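Local coordinates for sepf-like protein (Archaeoglobus fulgidus, PDB 3ZIE) that is a SepF-like protein that probably acts in cell division as a membrane anchor for the Z ring, at residues Glu16-Ile21 / Arg49-Asp54. The protein carries 1 engineered substitution. Residues are numbered along the deposited sequence; the frame is centred on the assembly and turned at random.
Sequences EIKREI and RQLAED
L51 reaches across from helix 38-55 and sets its isobutyl end into a shallow seat formed by I17, K18 and I21 of helix 14-22, a simple case of one leucine bridging two helices. With CG anti to the backbone N (chi1 175°), the branch is carried across to the neighbouring helix, where it crosses K18 and I21 at a slant, and CD2 does most of the touching. This methyl lies 3.7 Å from CG of K18 and 3.8 Å from CA of K18, so it rests against the root of the lysine side chain as well as its backbone. CD1 takes the other side of the fork, 4.0 Å from the same K18 CG. One turn further along, I21 closes the seat: its CG1 is 4.0 Å from L51 CD2, and its CG2 lies near L51 CG. I17 adds a looser touch, its CG2 4.3 Å from L51 CD2, before the end of its side chain turns away.

The segments run nearly parallel, 20° apart, with axes 11.0 Å from each other at closest approach. That wide spacing leaves a large side chain to bridge the gap, and no hydrogen bond crosses it. Both helices pack on the same face of the mixed four-stranded sheet of this alpha/beta domain, where M69 of strand 66-70 lies beneath L51, I17 and I21 together. Y22 also touches L51 from helix 14-22.

K18 borders this apolar patch with its aliphatic part, while the extended chain beyond CG carries the ammonium away from L51. There NZ stands 6.5 Å from OD2 of D54, too far for a salt bridge, although the opposite charges may attract weakly.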
ATOM      1  N   GLU B  16      -3.841   4.119  17.259  1.00 12.59           N
ATOM      2  CA  GLU B  16      -3.280   2.795  16.864  1.00 13.42           C
ATOM      3  C   GLU B  16      -2.390   2.894  15.602  1.00 11.48           C
ATOM      4  O   GLU B  16      -1.444   2.134  15.480  1.00 13.05           O
ATOM      5  CB  GLU B  16      -4.375   1.710  16.656  1.00 12.99           C
ATOM      6  CG  GLU B  16      -3.830   0.316  16.194  1.00 16.52           C
ATOM      7  CD  GLU B  16      -2.790  -0.294  17.155  1.00 20.86           C
ATOM      8  OE1 GLU B  16      -2.841   0.032  18.349  1.00 23.34           O
ATOM      9  OE2 GLU B  16      -1.899  -1.058  16.732  1.00 20.98           O
ATOM     10  N   ILE B  17      -2.720   3.788  14.660  1.00 11.07           N
ATOM     11  CA  ILE B  17      -1.832   4.051  13.480  1.00 10.87           C
ATOM     12  C   ILE B  17      -0.481   4.559  13.975  1.00  9.87           C
ATOM     13  O   ILE B  17       0.601   4.115  13.526  1.00  9.88           O
ATOM     14  CB  ILE B  17      -2.509   4.988  12.492  1.00  9.82           C
ATOM     15  CG1 ILE B  17      -3.761   4.280  11.883  1.00 10.38           C
ATOM     16  CG2 ILE B  17      -1.507   5.570  11.444  1.00  9.78           C
ATOM     17  CD1 ILE B  17      -4.735   5.293  11.142  1.00 11.49           C
ATOM     18  N   LYS B  18      -0.531   5.466  14.950  1.00 10.19           N
ATOM     19  CA  LYS B  18       0.721   6.013  15.491  1.00 10.56           C
ATOM     20  C   LYS B  18       1.550   4.892  16.077  1.00  9.87           C
ATOM     21  O   LYS B  18       2.767   4.826  15.837  1.00 11.10           O
ATOM     22  CB  LYS B  18       0.469   7.117  16.541  1.00 11.55           C
ATOM     23  CG  LYS B  18      -0.050   8.396  15.925  1.00 14.49           C
ATOM     24  CD  LYS B  18      -0.427   9.342  17.020  1.00 19.97           C
ATOM     25  CE  LYS B  18      -0.359  10.773  16.521  1.00 21.37           C
ATOM     26  NZ  LYS B  18      -0.740  11.707  17.667  1.00 23.45           N
ATOM     27  N   ARG B  19       0.908   4.019  16.857  1.00  9.60           N
ATOM     28  CA  ARG B  19       1.592   2.916  17.511  1.00 11.11           C
ATOM     29  C   ARG B  19       2.290   1.991  16.499  1.00  9.64           C
ATOM     30  O   ARG B  19       3.448   1.588  16.709  1.00  9.97           O
ATOM     31  CB  ARG B  19       0.631   2.089  18.393  1.00 11.39           C
ATOM     32  CG  ARG B  19       0.907   2.163  19.889  1.00 20.33           C
ATOM     33  CD  ARG B  19      -0.238   1.474  20.726  1.00 24.66           C
ATOM     34  NE  ARG B  19      -1.067   2.532  21.308  1.00 28.42           N
ATOM     35  CZ  ARG B  19      -2.375   2.739  21.106  1.00 27.36           C
ATOM     36  NH1 ARG B  19      -3.137   1.908  20.385  1.00 25.09           N
ATOM     37  NH2 ARG B  19      -2.922   3.786  21.704  1.00 28.38           N
ATOM     38  N   GLU B  20       1.604   1.669  15.412  1.00  8.37           N
ATOM     39  CA  GLU B  20       2.201   0.808  14.343  1.00  8.81           C
ATOM     40  C   GLU B  20       3.430   1.440  13.654  1.00  8.53           C
ATOM     41  O   GLU B  20       4.463   0.793  13.481  1.00  9.93           O
ATOM     42  CB  GLU B  20       1.104   0.419  13.318  1.00  8.86           C
ATOM     43  CG  GLU B  20       0.078  -0.530  13.917  1.00 11.94           C
ATOM     44  CD  GLU B  20       0.645  -1.967  14.072  1.00 16.70           C
ATOM     45  OE1 GLU B  20       1.878  -2.139  14.085  1.00 17.32           O
ATOM     46  OE2 GLU B  20      -0.145  -2.929  14.178  1.00 18.42           O
ATOM     47  N   ILE B  21       3.334   2.720  13.323  1.00  8.37           N
ATOM     48  CA  ILE B  21       4.451   3.489  12.745  1.00  9.15           C
ATOM     49  C   ILE B  21       5.658   3.552  13.707  1.00 10.46           C
ATOM     50  O   ILE B  21       6.817   3.291  13.287  1.00  8.60           O
ATOM     51  CB  ILE B  21       3.961   4.942  12.301  1.00  8.92           C
ATOM     52  CG1 ILE B  21       2.957   4.831  11.135  1.00  9.75           C
ATOM     53  CG2 ILE B  21       5.173   5.831  11.896  1.00  7.85           C
ATOM     54  CD1 ILE B  21       3.596   4.338   9.765  1.00  5.64           C
ATOM     55  N   ARG B  49       0.156  13.648   8.968  1.00 10.00           N
ATOM     56  CA  ARG B  49       1.292  14.405   8.469  1.00 11.15           C
ATOM     57  C   ARG B  49       2.301  14.800   9.562  1.00 11.17           C
ATOM     58  O   ARG B  49       3.541  14.747   9.351  1.00 10.99           O
ATOM     59  CB  ARG B  49       0.811  15.638   7.683  1.00 13.15           C
ATOM     60  CG  ARG B  49       0.147  15.205   6.341  1.00 11.48           C
ATOM     61  CD  ARG B  49      -0.252  16.427   5.520  1.00 14.31           C
ATOM     62  NE  ARG B  49      -1.270  16.125   4.518  1.00 14.88           N
ATOM     63  CZ  ARG B  49      -1.056  15.439   3.393  1.00 18.00           C
ATOM     64  NH1 ARG B  49       0.153  14.979   3.094  1.00 16.51           N
ATOM     65  NH2 ARG B  49      -2.059  15.232   2.553  1.00 17.88           N
ATOM     66  N   GLN B  50       1.803  15.209  10.709  1.00 10.63           N
ATOM     67  CA  GLN B  50       2.686  15.499  11.848  1.00 11.94           C
ATOM     68  C   GLN B  50       3.445  14.246  12.304  1.00 10.82           C
ATOM     69  O   GLN B  50       4.638  14.315  12.606  1.00 10.84           O
ATOM     70  CB  GLN B  50       1.891  16.088  13.019  1.00 13.36           C
ATOM     71  CG  GLN B  50       2.825  16.625  14.145  1.00 19.01           C
ATOM     72  CD  GLN B  50       3.828  17.679  13.647  1.00 23.79           C
ATOM     73  OE1 GLN B  50       5.057  17.491  13.744  1.00 27.40           O
ATOM     74  NE2 GLN B  50       3.318  18.756  13.071  1.00 23.30           N
ATOM     75  N   LEU B  51       2.740  13.115  12.374  1.00 10.52           N
ATOM     76  CA  LEU B  51       3.374  11.805  12.630  1.00 11.09           C
ATOM     77  C   LEU B  51       4.521  11.505  11.668  1.00 10.87           C
ATOM     78  O   LEU B  51       5.617  11.166  12.122  1.00  9.96           O
ATOM     79  CB  LEU B  51       2.328  10.654  12.613  1.00 10.58           C
ATOM     80  CG  LEU B  51       2.790   9.183  12.747  1.00 13.37           C
ATOM     81  CD1 LEU B  51       3.437   8.932  14.135  1.00 14.88           C
ATOM     82  CD2 LEU B  51       1.548   8.314  12.591  1.00 12.61           C
ATOM     83  N   ALA B  52       4.281  11.600  10.367  1.00  9.97           N
ATOM     84  CA  ALA B  52       5.346  11.408   9.389  1.00 10.98           C
ATOM     85  C   ALA B  52       6.543  12.310   9.693  1.00 12.06           C
ATOM     86  O   ALA B  52       7.689  11.851   9.620  1.00 11.88           O
ATOM     87  CB  ALA B  52       4.884  11.622   7.953  1.00  9.46           C
ATOM     88  N   GLU B  53       6.292  13.575  10.036  1.00 13.39           N
ATOM     89  CA  GLU B  53       7.406  14.501  10.343  1.00 14.98           C
ATOM     90  C   GLU B  53       8.135  14.084  11.608  1.00 13.21           C
ATOM     91  O   GLU B  53       9.367  14.144  11.712  1.00 13.06           O
ATOM     92  CB  GLU B  53       6.895  15.950  10.446  1.00 17.05           C
ATOM     93  CG  GLU B  53       7.694  16.858   9.566  1.00 25.09           C
ATOM     94  CD  GLU B  53       7.104  18.251   9.482  1.00 30.90           C
ATOM     95  OE1 GLU B  53       6.973  18.886  10.549  1.00 33.66           O
ATOM     96  OE2 GLU B  53       6.766  18.705   8.340  1.00 34.00           O
ATOM     97  N   ASP B  54       7.364  13.662  12.589  1.00 13.20           N
ATOM     98  CA  ASP B  54       7.922  13.244  13.867  1.00 12.89           C
ATOM     99  C   ASP B  54       8.816  12.052  13.764  1.00 11.46           C
ATOM    100  O   ASP B  54       9.733  11.948  14.562  1.00 13.47           O
ATOM    101  CB  ASP B  54       6.844  12.910  14.899  1.00 12.95           C
ATOM    102  CG  ASP B  54       6.101  14.152  15.373  1.00 16.11           C
ATOM    103  OD1 ASP B  54       6.510  15.285  15.048  1.00 15.30           O
ATOM    104  OD2 ASP B  54       5.088  13.975  16.032  1.00 16.41           O
TER